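Local coordinates for cellulose biosynthesis protein BcsG (Salmonella typhimurium LT2, PDB 5OLT) that is required for cellulose biosynthesis, this chain being its extramembrane, zinc-binding domain of the alkaline phosphatase family, at residues 99-104 against 280-285; 67-72 against 263-268; 358-363 against 371-376. One frame throughout, in Å; residues are numbered along the deposited sequence. Where two conformers were deposited one is given.

Contact 1. Residues 99-104 against 280-285; sequences TSYSGP and GLRDIP. With ZN (zinc ion), chain B; CIT (citric acid), chain D.
Ser100 and Pro285 bring two irregular backbones within 4.8 Å of each other, CA to CA, two residues before helix 102-110 begins. The side chains then exchange backbone partners. Ser100 turns OG between its own backbone N and carbonyl carbon (chi1 57°) and donates to Arg282 O at 2.6 Å. Arg282 answers with NH1, which lies 2.9 Å from Ser100 O, with the acceptor close to the guanidinium plane and the donor in the plane of the carbonyl. A serine suits this tight spot: its short hydroxyl fits against Pro285 CA and CB, and Asn357 is a second partner. At the other flank Tyr101, the N-cap residue of the helix, reaches Asp283 through its hydroxyl. Tyr101 OH donates to Asp283 OD1 over 2.5 Å, meeting the lone pair that faces away from the other carboxylate oxygen. Arg282 NH1 stands at the edge of the same tyrosine ring, 3.8 Å from Tyr101 CD1, and the ring and guanidinium planes are 72° apart. Beside the root of the ring lies a citrate, probably from the crystallisation liquor. Its O6 is gripped twice, by Arg282 NH1 at 2.8 Å and by the helix-start amide Ser102 N, while Gly103 N takes O1 and Arg282 NH2 takes O3. Ser102 OG binds zinc at 2.0 Å. Arginine and the helix-start amides thus converge on the citrate carboxylates beside the zinc, a chemistry consistent with an anion-binding pocket like that which receives the phosphoryl group in the alkaline phosphatase family.

Contact 2. Residues 67-72 against 263-268; sequences CSLSWS and VVPEHG. With ZN (zinc ion), chain B.
Cys67 and Glu266 face each other at the C-terminal ends of strands 60-66 and 259-265, neighbouring parallel strands of the central mixed sheet, where the alkaline phosphatase fold places its metal site. The tightly packed part lies on the side away from the metal. There Leu69 N donates to His267 O at 2.9 Å, tying the two loops together by their backbones. Leu69 O presses on Pro265 CB at 3.0 Å and has no hydrogen-bonding partner, a buried carbonyl lodged against the methylenes of the proline ring. Leu69 CB and CD2 lie obliquely across that same proline, whose compact, rigid ring suits the close fit. Gly268 closes the packing: its CA rests 3.6 Å from Ser70 CB, and a side chain there would run into that carbon.

On the zinc side the side chains are joined mainly through the ion; water 1 joins the metal, and the His267 side chain lies about 4 Å from the bound citrate. Cys67 SG, anti to the backbone N (chi1 -179°), binds zinc at 2.3 Å. Glu266 sends an extended chain to the ion and coordinates it by OE1 at 1.9 Å, while Asn215 holds the remaining oxygen, OE2, and so steadies the carboxylate from the second shell. Ser68, in a left-handed backbone conformation, brings its N over one face of the His267 ring. Sulfur, carboxylate and imidazole all suit zinc, and Ser102 OG adds an oxygen; water 1, at 2.5 Å, is a more distant ligand. The imidazole is held at both nitrogens: His267 NE2 binds zinc at 2.1 Å, and His267 ND1 donates to Gly268 O at 2.7 Å, with that oxygen in the plane of the ring.

Contact 3. Residues 358-363 against 371-376; sequences ANAVVI and VRLNGG
Val361 and Arg372 form the central of three bridged pairs in this part of an antiparallel hairpin, a hydrogen-bonded pair whose short strand segments run 167° apart. Backbone bonds come first: Val361 N donates to Arg372 O at 3.0 Å, and Arg372 N returns the bond to Val361 O at 2.8 Å. Beyond the strand ends Asn374 N continues the pairing to Asn359 O.

At that exposed end two asparagine side chains meet. Asn359 ND2 donates to Asn374 OD1 at 2.7 Å, in the plane of the acceptor carbonyl, although the two amides stand 89° apart. Asn374 and Gly375 both take positive phi in the type I' turn from Leu373 to Gly376, a conformation asparagine and glycine tolerate well.

Apolar contacts line one face, where Val362 CG2 meets Val371 CG2 at 4.0 Å and Ala360 CB meets Leu373 CD2 at 4.1 Å. Beta-branched valines suit the extended strands. On the other face Arg372 runs beside Val361, its NH2 coming 4.0 Å from Val361 CG2.

That face packs on Leu34 of helix 27-42, where Asn31 receives Arg372 NH1; Ile284 packs on the face of Ala360, Val362 and Leu373, and strands 355-357 and 379-380 flank the hairpin.

In the fold
Contact 2 is the core of the set, wholly buried about 8 Å from the chain's centre, whereas contact 3 lies about 22 Å out with its turn exposed; contact 1 stands between them in depth. Contacts 1 and 2 share the zinc and water 1, and their segments alternate along the chain, so residues distant in sequence complete one site. Contact 3 never reaches that site: its nearest atoms are about 12 Å from contact 2. It joins contact 1 through Ile284 and Pro285, the apolar end of segment 280-285. Metal coordination at the centre thus gives way to hydrogen bonds around a bound citrate in contact 1, which still supplies one zinc ligand, then to plain hairpin pairing at the periphery.

Contact 1. Residues 99-104 against 280-285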
ATOM      1  N   THR A  99      -1.510 -10.130  -0.921  1.00  8.85           N
ATOM      2  CA  THR A  99      -1.180 -10.931  -2.117  1.00  8.55           C
ATOM      3  C   THR A  99       0.297 -10.885  -2.333  1.00  8.91           C
ATOM      4  O   THR A  99       1.002 -10.035  -1.726  1.00 10.15           O
ATOM      5  CB  THR A  99      -1.921 -10.363  -3.353  1.00  9.80           C
ATOM      6  OG1 THR A  99      -1.630 -11.181  -4.493  1.00 11.36           O
ATOM      7  CG2 THR A  99      -1.511  -8.917  -3.634  1.00 11.63           C
ATOM      8  N   SER A 100       0.803 -11.805  -3.158  1.00  9.39           N
ATOM      9  CA  SER A 100       2.221 -11.765  -3.484  1.00  9.51           C
ATOM     10  C   SER A 100       2.503 -11.495  -4.958  1.00  8.81           C
ATOM     11  O   SER A 100       3.672 -11.626  -5.360  1.00 10.19           O
ATOM     12  CB  SER A 100       2.937 -12.998  -2.994  1.00 12.19           C
ATOM     13  OG  SER A 100       2.366 -14.186  -3.516  1.00 12.51           O
ATOM     14  N   TYR A 101       1.481 -11.076  -5.724  1.00  9.17           N
ATOM     15  CA  TYR A 101       1.667 -10.742  -7.144  1.00  9.71           C
ATOM     16  C   TYR A 101       1.364  -9.284  -7.404  1.00 10.06           C
ATOM     17  O   TYR A 101       0.536  -8.682  -6.716  1.00 10.59           O
ATOM     18  CB  TYR A 101       0.758 -11.617  -8.018  1.00 11.41           C
ATOM     19  CG  TYR A 101       1.097 -13.112  -8.033  1.00 12.05           C
ATOM     20  CD1 TYR A 101       2.413 -13.573  -7.977  1.00 13.71           C
ATOM     21  CD2 TYR A 101       0.082 -14.037  -8.203  1.00 12.84           C
ATOM     22  CE1 TYR A 101       2.705 -14.948  -8.035  1.00 13.91           C
ATOM     23  CE2 TYR A 101       0.351 -15.398  -8.306  1.00 13.92           C
ATOM     24  CZ  TYR A 101       1.659 -15.845  -8.212  1.00 12.59           C
ATOM     25  OH  TYR A 101       1.875 -17.226  -8.308  1.00 15.43           O
ATOM     26  N   SER A 102       2.028  -8.719  -8.425  1.00  9.53           N
ATOM     27  CA  SER A 102       1.961  -7.284  -8.655  1.00 10.06           C
ATOM     28  C   SER A 102       0.595  -6.781  -9.092  1.00 10.34           C
ATOM     29  O   SER A 102       0.102  -5.775  -8.557  1.00 11.17           O
ATOM     30  CB  SER A 102       2.965  -6.890  -9.741  1.00 11.09           C
ATOM     31  OG  SER A 102       4.282  -7.310  -9.407  1.00 11.58           O
ATOM     32  N   GLY A 103      -0.031  -7.474 -10.058  1.00 10.18           N
ATOM     33  CA  GLY A 103      -1.326  -7.009 -10.568  1.00 10.90           C
ATOM     34  C   GLY A 103      -2.386  -6.945  -9.492  1.00 10.55           C
ATOM     35  O   GLY A 103      -2.988  -5.893  -9.263  1.00 10.84           O
ATOM     36  N   PRO A 104      -2.581  -8.054  -8.768  1.00  9.56           N
ATOM     37  CA  PRO A 104      -3.588  -8.023  -7.707  1.00 10.29           C
ATOM     38  C   PRO A 104      -3.235  -7.016  -6.614  1.00  9.28           C
ATOM     39  O   PRO A 104      -4.151  -6.418  -6.043  1.00 10.42           O
ATOM     40  CB  PRO A 104      -3.566  -9.440  -7.149  1.00 11.16           C
ATOM     41  CG  PRO A 104      -2.827 -10.258  -8.109  1.00 14.26           C
ATOM     42  CD  PRO A 104      -2.086  -9.413  -9.072  1.00 10.18           C
ATOM     43  N   GLY A 280      13.292 -15.976  -3.980  1.00 13.16           N
ATOM     44  CA  GLY A 280      12.761 -15.482  -5.229  1.00 14.96           C
ATOM     45  C   GLY A 280      11.416 -16.048  -5.588  1.00 16.70           C
ATOM     46  O   GLY A 280      10.726 -15.434  -6.402  1.00 20.88           O
ATOM     47  N   LEU A 281      11.042 -17.199  -5.034  1.00 13.08           N
ATOM     48  CA  LEU A 281       9.715 -17.774  -5.357  1.00 13.49           C
ATOM     49  C   LEU A 281       8.689 -17.217  -4.392  1.00 12.43           C
ATOM     50  O   LEU A 281       8.891 -17.206  -3.181  1.00 12.32           O
ATOM     51  CB  LEU A 281       9.721 -19.294  -5.296  1.00 17.45           C
ATOM     52  CG  LEU A 281       9.715 -19.943  -6.674  1.00 27.10           C
ATOM     53  CD1 LEU A 281      10.898 -19.507  -7.533  1.00 30.53           C
ATOM     54  CD2 LEU A 281       9.644 -21.436  -6.568  1.00 25.77           C
ATOM     55  N   ARG A 282       7.541 -16.828  -4.940  1.00 10.87           N
ATOM     56  CA  ARG A 282       6.505 -16.143  -4.115  1.00 10.44           C
ATOM     57  C   ARG A 282       5.099 -16.521  -4.596  1.00 10.95           C
ATOM     58  O   ARG A 282       4.187 -15.723  -4.577  1.00 12.66           O
ATOM     59  CB  ARG A 282       6.769 -14.620  -4.053  1.00 11.12           C
ATOM     60  CG  ARG A 282       6.946 -13.979  -5.409  1.00 11.73           C
ATOM     61  CD  ARG A 282       7.100 -12.478  -5.230  1.00 10.86           C
ATOM     62  NE  ARG A 282       7.630 -11.884  -6.456  1.00 12.06           N
ATOM     63  CZ  ARG A 282       6.917 -11.437  -7.484  1.00 12.56           C
ATOM     64  NH1 ARG A 282       5.583 -11.448  -7.486  1.00 11.87           N
ATOM     65  NH2 ARG A 282       7.573 -10.989  -8.571  1.00 15.83           N
ATOM     66  N   ASP A 283       4.916 -17.779  -5.007  1.00 11.10           N
ATOM     67  CA  ASP A 283       3.575 -18.203  -5.441  1.00 10.30           C
ATOM     68  C   ASP A 283       2.607 -18.399  -4.293  1.00 10.10           C
ATOM     69  O   ASP A 283       1.387 -18.370  -4.508  1.00 12.04           O
ATOM     70  CB  ASP A 283       3.678 -19.459  -6.321  1.00 12.37           C
ATOM     71  CG  ASP A 283       4.515 -19.164  -7.556  1.00 15.34           C
ATOM     72  OD1 ASP A 283       4.203 -18.173  -8.298  1.00 16.47           O
ATOM     73  OD2 ASP A 283       5.540 -19.817  -7.712  1.00 20.03           O
ATOM     74  N   ILE A 284       3.135 -18.624  -3.095  1.00  9.52           N
ATOM     75  CA  ILE A 284       2.311 -18.665  -1.888  1.00  9.84           C
ATOM     76  C   ILE A 284       2.537 -17.362  -1.132  1.00  9.61           C
ATOM     77  O   ILE A 284       3.676 -17.000  -0.847  1.00 10.58           O
ATOM     78  CB  ILE A 284       2.641 -19.884  -1.015  1.00 10.37           C
ATOM     79  CG1 ILE A 284       2.432 -21.209  -1.817  1.00 12.57           C
ATOM     80  CG2 ILE A 284       1.815 -19.873   0.264  1.00 11.92           C
ATOM     81  CD1 ILE A 284       1.002 -21.423  -2.308  1.00 15.19           C
ATOM     82  N   PRO A 285       1.456 -16.618  -0.828  1.00  9.05           N
ATOM     83  CA  PRO A 285       1.633 -15.275  -0.206  1.00  9.48           C
ATOM     84  C   PRO A 285       1.834 -15.403   1.307  1.00  9.34           C
ATOM     85  O   PRO A 285       0.919 -15.191   2.122  1.00 10.49           O
ATOM     86  CB  PRO A 285       0.350 -14.554  -0.599  1.00  9.61           C
ATOM     87  CG  PRO A 285      -0.677 -15.667  -0.617  1.00  9.88           C
ATOM     88  CD  PRO A 285       0.043 -16.884  -1.180  1.00  9.57           C
TER
HETATM   89 ZN    ZN B 601       5.431  -6.692  -7.894  0.75 12.46          ZN
HETATM   90  C1  CIT D 603       1.227 -10.880 -11.575  0.70 22.55           C
HETATM   91  O1  CIT D 603       1.319  -9.655 -11.436  0.70 17.41           O
HETATM   92  O2  CIT D 603       0.094 -11.396 -11.725  0.70 27.84           O
HETATM   93  C2  CIT D 603       2.446 -11.805 -11.557  0.70 19.49           C
HETATM   94  C3  CIT D 603       3.847 -11.200 -11.803  0.70 17.90           C
HETATM   95  O7  CIT D 603       3.998 -10.582 -13.089  0.70 20.69           O
HETATM   96  C4  CIT D 603       4.867 -12.358 -11.740  0.70 19.76           C
HETATM   97  C5  CIT D 603       6.316 -11.971 -11.999  0.70 19.44           C
HETATM   98  O3  CIT D 603       6.776 -10.952 -11.453  0.70 16.77           O
HETATM   99  O4  CIT D 603       7.059 -12.697 -12.708  0.70 23.85           O
HETATM  100  C6  CIT D 603       4.175 -10.123 -10.805  0.70 18.11           C
HETATM  101  O5  CIT D 603       4.574  -8.961 -11.189  0.70 21.09           O
HETATM  102  O6  CIT D 603       4.053 -10.416  -9.604  0.70 12.80           O
HETATM  103  O   HOH W   1       6.307  -8.651  -9.175  1.00 32.28           O

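Contact 2. Residues 67-72 against 263-268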
ATOM      1  N   CYS A  67       7.219  -2.427  -6.050  1.00  9.14           N
ATOM      2  CA  CYS A  67       7.273  -3.882  -6.238  1.00  9.05           C
ATOM      3  C   CYS A  67       8.389  -4.490  -5.376  1.00  9.05           C
ATOM      4  O   CYS A  67       9.473  -3.918  -5.281  1.00 10.10           O
ATOM      5  CB  CYS A  67       7.505  -4.173  -7.738  1.00 10.22           C
ATOM      6  SG  CYS A  67       7.563  -5.940  -8.199  1.00 12.08           S
ATOM      7  N   SER A  68       8.123  -5.671  -4.793  1.00  8.70           N
ATOM      8  CA  SER A  68       9.204  -6.520  -4.260  1.00  8.94           C
ATOM      9  C   SER A  68       9.961  -5.899  -3.076  1.00  8.77           C
ATOM     10  O   SER A  68      11.200  -5.891  -3.064  1.00  9.77           O
ATOM     11  CB  SER A  68      10.172  -6.955  -5.379  1.00  9.40           C
ATOM     12  OG  SER A  68       9.465  -7.694  -6.369  1.00 10.71           O
ATOM     13  N   LEU A  69       9.206  -5.458  -2.061  1.00  8.43           N
ATOM     14  CA  LEU A  69       9.764  -4.845  -0.859  1.00  8.46           C
ATOM     15  C   LEU A  69       8.886  -5.236   0.325  1.00  8.79           C
ATOM     16  O   LEU A  69       7.783  -4.696   0.480  1.00 11.07           O
ATOM     17  CB  LEU A  69       9.820  -3.313  -1.033  1.00  9.72           C
ATOM     18  CG  LEU A  69      10.329  -2.569   0.223  1.00  9.94           C
ATOM     19  CD1 LEU A  69      11.741  -2.991   0.555  1.00 11.48           C
ATOM     20  CD2 LEU A  69      10.265  -1.063  -0.067  1.00 12.19           C
ATOM     21  N   SER A  70       9.399  -6.117   1.179  1.00  8.36           N
ATOM     22  CA  SER A  70       8.750  -6.436   2.476  1.00  8.41           C
ATOM     23  C   SER A  70       9.690  -6.125   3.632  1.00  8.77           C
ATOM     24  O   SER A  70      10.893  -5.907   3.431  1.00  8.45           O
ATOM     25  CB  SER A  70       8.372  -7.918   2.526  1.00  9.36           C
ATOM     26  OG  SER A  70       9.568  -8.703   2.569  1.00  9.77           O
ATOM     27  N   TRP A  71       9.156  -6.136   4.849  1.00  9.06           N
ATOM     28  CA  TRP A  71      10.044  -5.990   6.002  1.00  9.35           C
ATOM     29  C   TRP A  71      11.099  -7.069   6.046  1.00  9.00           C
ATOM     30  O   TRP A  71      12.244  -6.769   6.410  1.00  9.89           O
ATOM     31  CB  TRP A  71       9.280  -5.973   7.318  1.00 10.36           C
ATOM     32  CG  TRP A  71       8.601  -4.659   7.623  1.00 10.98           C
ATOM     33  CD1 TRP A  71       7.242  -4.458   7.833  1.00 11.19           C
ATOM     34  CD2 TRP A  71       9.216  -3.375   7.863  1.00 10.59           C
ATOM     35  NE1 TRP A  71       6.981  -3.146   8.158  1.00 11.73           N
ATOM     36  CE2 TRP A  71       8.166  -2.445   8.168  1.00 11.35           C
ATOM     37  CE3 TRP A  71      10.543  -2.908   7.818  1.00 11.93           C
ATOM     38  CZ2 TRP A  71       8.421  -1.081   8.453  1.00 13.23           C
ATOM     39  CZ3 TRP A  71      10.785  -1.546   8.045  1.00 13.60           C
ATOM     40  CH2 TRP A  71       9.730  -0.651   8.365  1.00 14.61           C
ATOM     41  N   SER A  72      10.746  -8.324   5.701  1.00  9.45           N
ATOM     42  CA  SER A  72      11.713  -9.392   5.664  0.50  9.92           C
ATOM     43  C   SER A  72      12.865  -9.069   4.691  1.00  9.52           C
ATOM     44  O   SER A  72      14.030  -9.360   4.969  1.00 11.23           O
ATOM     45  CB  SER A  72      11.018 -10.672   5.245  0.50 11.63           C
ATOM     46  OG  SER A  72      11.933 -11.726   5.214  0.50 12.95           O
ATOM     47  N   VAL A 263       3.788   5.675   1.009  1.00  8.93           N
ATOM     48  CA  VAL A 263       4.632   4.645   0.435  1.00  9.53           C
ATOM     49  C   VAL A 263       3.994   3.318   0.818  1.00 10.72           C
ATOM     50  O   VAL A 263       3.823   3.050   2.018  1.00 11.70           O
ATOM     51  CB  VAL A 263       6.062   4.726   1.005  1.00 10.29           C
ATOM     52  CG1 VAL A 263       6.879   3.497   0.562  1.00 13.42           C
ATOM     53  CG2 VAL A 263       6.693   6.007   0.523  1.00 12.58           C
ATOM     54  N   VAL A 264       3.654   2.470  -0.156  0.70 10.31           N
ATOM     55  CA  VAL A 264       3.011   1.181   0.165  0.70 10.98           C
ATOM     56  C   VAL A 264       3.476   0.149  -0.845  0.70 10.27           C
ATOM     57  O   VAL A 264       3.158   0.228  -2.049  0.70 10.77           O
ATOM     58  CB  VAL A 264       1.478   1.312   0.207  0.70 12.21           C
ATOM     59  CG1 VAL A 264       0.968   2.061  -1.015  0.70 14.02           C
ATOM     60  CG2 VAL A 264       0.750  -0.021   0.435  0.70 13.46           C
ATOM     61  N   PRO A 265       4.311  -0.763  -0.389  1.00  9.55           N
ATOM     62  CA  PRO A 265       4.792  -1.814  -1.313  1.00  9.03           C
ATOM     63  C   PRO A 265       3.673  -2.750  -1.735  1.00  9.42           C
ATOM     64  O   PRO A 265       2.678  -2.921  -1.031  1.00 10.23           O
ATOM     65  CB  PRO A 265       5.826  -2.575  -0.499  1.00 10.65           C
ATOM     66  CG  PRO A 265       6.237  -1.588   0.565  1.00 11.91           C
ATOM     67  CD  PRO A 265       4.988  -0.835   0.919  1.00 10.77           C
ATOM     68  N   GLU A 266       3.863  -3.334  -2.914  1.00  8.89           N
ATOM     69  CA  GLU A 266       2.891  -4.312  -3.435  1.00  8.82           C
ATOM     70  C   GLU A 266       2.941  -5.631  -2.684  1.00  9.51           C
ATOM     71  O   GLU A 266       1.905  -6.278  -2.483  1.00  9.45           O
ATOM     72  CB  GLU A 266       3.278  -4.690  -4.864  1.00  9.38           C
ATOM     73  CG  GLU A 266       3.288  -3.608  -5.935  1.00 10.21           C
ATOM     74  CD  GLU A 266       3.899  -4.163  -7.205  1.00 10.47           C
ATOM     75  OE1 GLU A 266       4.225  -5.376  -7.202  1.00 12.42           O
ATOM     76  OE2 GLU A 266       4.067  -3.412  -8.176  1.00 13.14           O
ATOM     77  N   HIS A 267       4.165  -6.082  -2.370  1.00  8.45           N
ATOM     78  CA  HIS A 267       4.456  -7.444  -1.850  1.00  9.03           C
ATOM     79  C   HIS A 267       5.965  -7.523  -1.792  1.00  8.59           C
ATOM     80  O   HIS A 267       6.667  -6.719  -2.455  1.00  8.95           O
ATOM     81  CB  HIS A 267       3.948  -8.566  -2.841  1.00  9.56           C
ATOM     82  CG  HIS A 267       4.575  -8.473  -4.207  1.00  9.68           C
ATOM     83  ND1 HIS A 267       5.853  -8.932  -4.468  1.00  9.95           N
ATOM     84  CD2 HIS A 267       4.138  -7.886  -5.348  1.00 10.54           C
ATOM     85  CE1 HIS A 267       6.188  -8.604  -5.713  1.00 10.31           C
ATOM     86  NE2 HIS A 267       5.157  -7.989  -6.278  1.00 10.26           N
ATOM     87  N   GLY A 268       6.462  -8.505  -1.058  1.00  8.16           N
ATOM     88  CA  GLY A 268       7.893  -8.699  -0.960  1.00  8.68           C
ATOM     89  C   GLY A 268       8.542  -9.361  -2.153  1.00  8.85           C
ATOM     90  O   GLY A 268       7.886  -9.964  -3.001  1.00  9.89           O
TER
HETATM   91 ZN    ZN B 601       5.431  -6.692  -7.894  0.75 12.46          ZN
HETATM   92  O   HOH W   1       6.307  -8.651  -9.175  1.00 32.28           O

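Contact 3. Residues 358-363 against 371-376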
ATOM      1  N   ALA A 358      -4.679 -16.399  -6.985  1.00 14.18           N
ATOM      2  CA  ALA A 358      -5.771 -17.204  -7.585  1.00 15.33           C
ATOM      3  C   ALA A 358      -5.923 -18.565  -6.936  1.00 16.59           C
ATOM      4  O   ALA A 358      -7.045 -19.039  -6.717  1.00 21.08           O
ATOM      5  CB  ALA A 358      -5.599 -17.367  -9.085  1.00 17.65           C
ATOM      6  N   ASN A 359      -4.796 -19.151  -6.553  1.00 14.39           N
ATOM      7  CA  ASN A 359      -4.833 -20.543  -6.148  1.00 18.21           C
ATOM      8  C   ASN A 359      -4.627 -20.833  -4.675  1.00 17.31           C
ATOM      9  O   ASN A 359      -4.654 -21.976  -4.250  1.00 20.64           O
ATOM     10  CB  ASN A 359      -3.760 -21.296  -6.946  1.00 24.70           C
ATOM     11  CG  ASN A 359      -4.059 -21.383  -8.429  1.00 26.12           C
ATOM     12  OD1 ASN A 359      -3.692 -20.506  -9.229  1.00 30.14           O
ATOM     13  ND2 ASN A 359      -4.671 -22.496  -8.821  1.00 30.33           N
ATOM     14  N   ALA A 360      -4.394 -19.793  -3.884  1.00 14.37           N
ATOM     15  CA  ALA A 360      -3.964 -20.010  -2.514  1.00 12.65           C
ATOM     16  C   ALA A 360      -4.449 -18.890  -1.631  1.00 11.85           C
ATOM     17  O   ALA A 360      -4.459 -17.720  -2.050  1.00 12.57           O
ATOM     18  CB  ALA A 360      -2.442 -20.072  -2.453  1.00 14.75           C
ATOM     19  N   VAL A 361      -4.846 -19.268  -0.413  1.00 11.44           N
ATOM     20  CA  VAL A 361      -5.153 -18.290   0.662  1.00  9.97           C
ATOM     21  C   VAL A 361      -4.254 -18.604   1.856  1.00 10.51           C
ATOM     22  O   VAL A 361      -4.043 -19.780   2.198  1.00 11.28           O
ATOM     23  CB  VAL A 361      -6.639 -18.380   1.113  1.00 10.87           C
ATOM     24  CG1 VAL A 361      -6.943 -17.307   2.132  1.00 11.34           C
ATOM     25  CG2 VAL A 361      -7.640 -18.234  -0.060  1.00 12.74           C
ATOM     26  N   VAL A 362      -3.702 -17.541   2.457  1.00  9.68           N
ATOM     27  CA  VAL A 362      -2.897 -17.678   3.659  1.00  9.60           C
ATOM     28  C   VAL A 362      -3.577 -16.823   4.725  1.00  9.45           C
ATOM     29  O   VAL A 362      -3.926 -15.658   4.484  1.00  9.66           O
ATOM     30  CB  VAL A 362      -1.449 -17.201   3.442  1.00  9.57           C
ATOM     31  CG1 VAL A 362      -0.682 -17.178   4.751  1.00 11.66           C
ATOM     32  CG2 VAL A 362      -0.761 -18.131   2.459  1.00 10.73           C
ATOM     33  N   ILE A 363      -3.717 -17.397   5.917  1.00  9.26           N
ATOM     34  CA  ILE A 363      -4.255 -16.669   7.089  1.00  9.86           C
ATOM     35  C   ILE A 363      -3.395 -16.931   8.306  1.00 10.12           C
ATOM     36  O   ILE A 363      -2.590 -17.874   8.325  1.00 11.54           O
ATOM     37  CB  ILE A 363      -5.733 -17.053   7.416  1.00 10.47           C
ATOM     38  CG1 ILE A 363      -5.831 -18.492   7.958  1.00 11.62           C
ATOM     39  CG2 ILE A 363      -6.591 -16.848   6.149  1.00 11.35           C
ATOM     40  CD1 ILE A 363      -7.250 -18.925   8.360  1.00 13.67           C
ATOM     41  N   VAL A 371      -2.193 -22.330   5.223  1.00 10.23           N
ATOM     42  CA  VAL A 371      -2.425 -22.132   3.814  1.00 10.33           C
ATOM     43  C   VAL A 371      -3.517 -23.085   3.299  1.00 10.21           C
ATOM     44  O   VAL A 371      -3.538 -24.264   3.694  1.00 12.03           O
ATOM     45  CB  VAL A 371      -1.098 -22.244   2.989  1.00 11.52           C
ATOM     46  CG1 VAL A 371      -0.409 -23.592   3.138  1.00 13.35           C
ATOM     47  CG2 VAL A 371      -1.355 -21.933   1.521  1.00 12.78           C
ATOM     48  N   ARG A 372      -4.365 -22.575   2.408  1.00  9.84           N
ATOM     49  CA  ARG A 372      -5.370 -23.399   1.710  1.00 11.28           C
ATOM     50  C   ARG A 372      -5.118 -23.313   0.230  1.00 11.60           C
ATOM     51  O   ARG A 372      -5.107 -22.226  -0.359  1.00 12.09           O
ATOM     52  CB  ARG A 372      -6.777 -22.885   1.995  1.00 12.84           C
ATOM     53  CG  ARG A 372      -7.823 -23.876   1.490  1.00 13.50           C
ATOM     54  CD  ARG A 372      -9.232 -23.411   1.784  1.00 15.78           C
ATOM     55  NE  ARG A 372      -9.574 -22.245   0.976  1.00 15.35           N
ATOM     56  CZ  ARG A 372     -10.666 -21.502   1.165  1.00 15.11           C
ATOM     57  NH1 ARG A 372     -11.498 -21.776   2.196  1.00 15.67           N
ATOM     58  NH2 ARG A 372     -10.909 -20.489   0.343  1.00 16.87           N
ATOM     59  N   LEU A 373      -4.862 -24.474  -0.364  1.00 13.82           N
ATOM     60  CA  LEU A 373      -4.621 -24.557  -1.805  1.00 15.08           C
ATOM     61  C   LEU A 373      -5.943 -24.915  -2.490  1.00 16.80           C
ATOM     62  O   LEU A 373      -6.556 -25.949  -2.180  1.00 17.85           O
ATOM     63  CB  LEU A 373      -3.502 -25.589  -2.063  1.00 15.76           C
ATOM     64  CG  LEU A 373      -2.193 -25.305  -1.296  1.00 16.34           C
ATOM     65  CD1 LEU A 373      -1.211 -26.435  -1.419  1.00 18.13           C
ATOM     66  CD2 LEU A 373      -1.561 -23.971  -1.734  1.00 17.89           C
ATOM     67  N   ASN A 374      -6.415 -24.016  -3.361  1.00 17.29           N
ATOM     68  CA  ASN A 374      -7.557 -24.225  -4.243  1.00 20.24           C
ATOM     69  C   ASN A 374      -8.801 -24.662  -3.533  1.00 22.26           C
ATOM     70  O   ASN A 374      -9.551 -25.499  -4.060  1.00 27.55           O
ATOM     71  CB  ASN A 374      -7.195 -25.232  -5.366  1.00 23.70           C
ATOM     72  CG  ASN A 374      -5.995 -24.766  -6.199  1.00 28.08           C
ATOM     73  OD1 ASN A 374      -6.059 -23.702  -6.834  1.00 31.53           O
ATOM     74  ND2 ASN A 374      -4.890 -25.557  -6.205  1.00 28.77           N
ATOM     75  N   GLY A 375      -9.041 -24.123  -2.338  1.00 20.82           N
ATOM     76  CA  GLY A 375     -10.293 -24.429  -1.664  1.00 22.57           C
ATOM     77  C   GLY A 375     -10.322 -25.766  -0.937  1.00 27.86           C
ATOM     78  O   GLY A 375     -11.346 -26.097  -0.337  1.00 34.84           O
ATOM     79  N   GLY A 376      -9.199 -26.499  -0.961  1.00 29.16           N
ATOM     80  CA  GLY A 376      -9.007 -27.758  -0.224  1.00 23.62           C
ATOM     81  C   GLY A 376      -8.863 -27.611   1.305  1.00 23.26           C
ATOM     82  O   GLY A 376      -9.333 -26.622   1.878  1.00 24.89           O
TER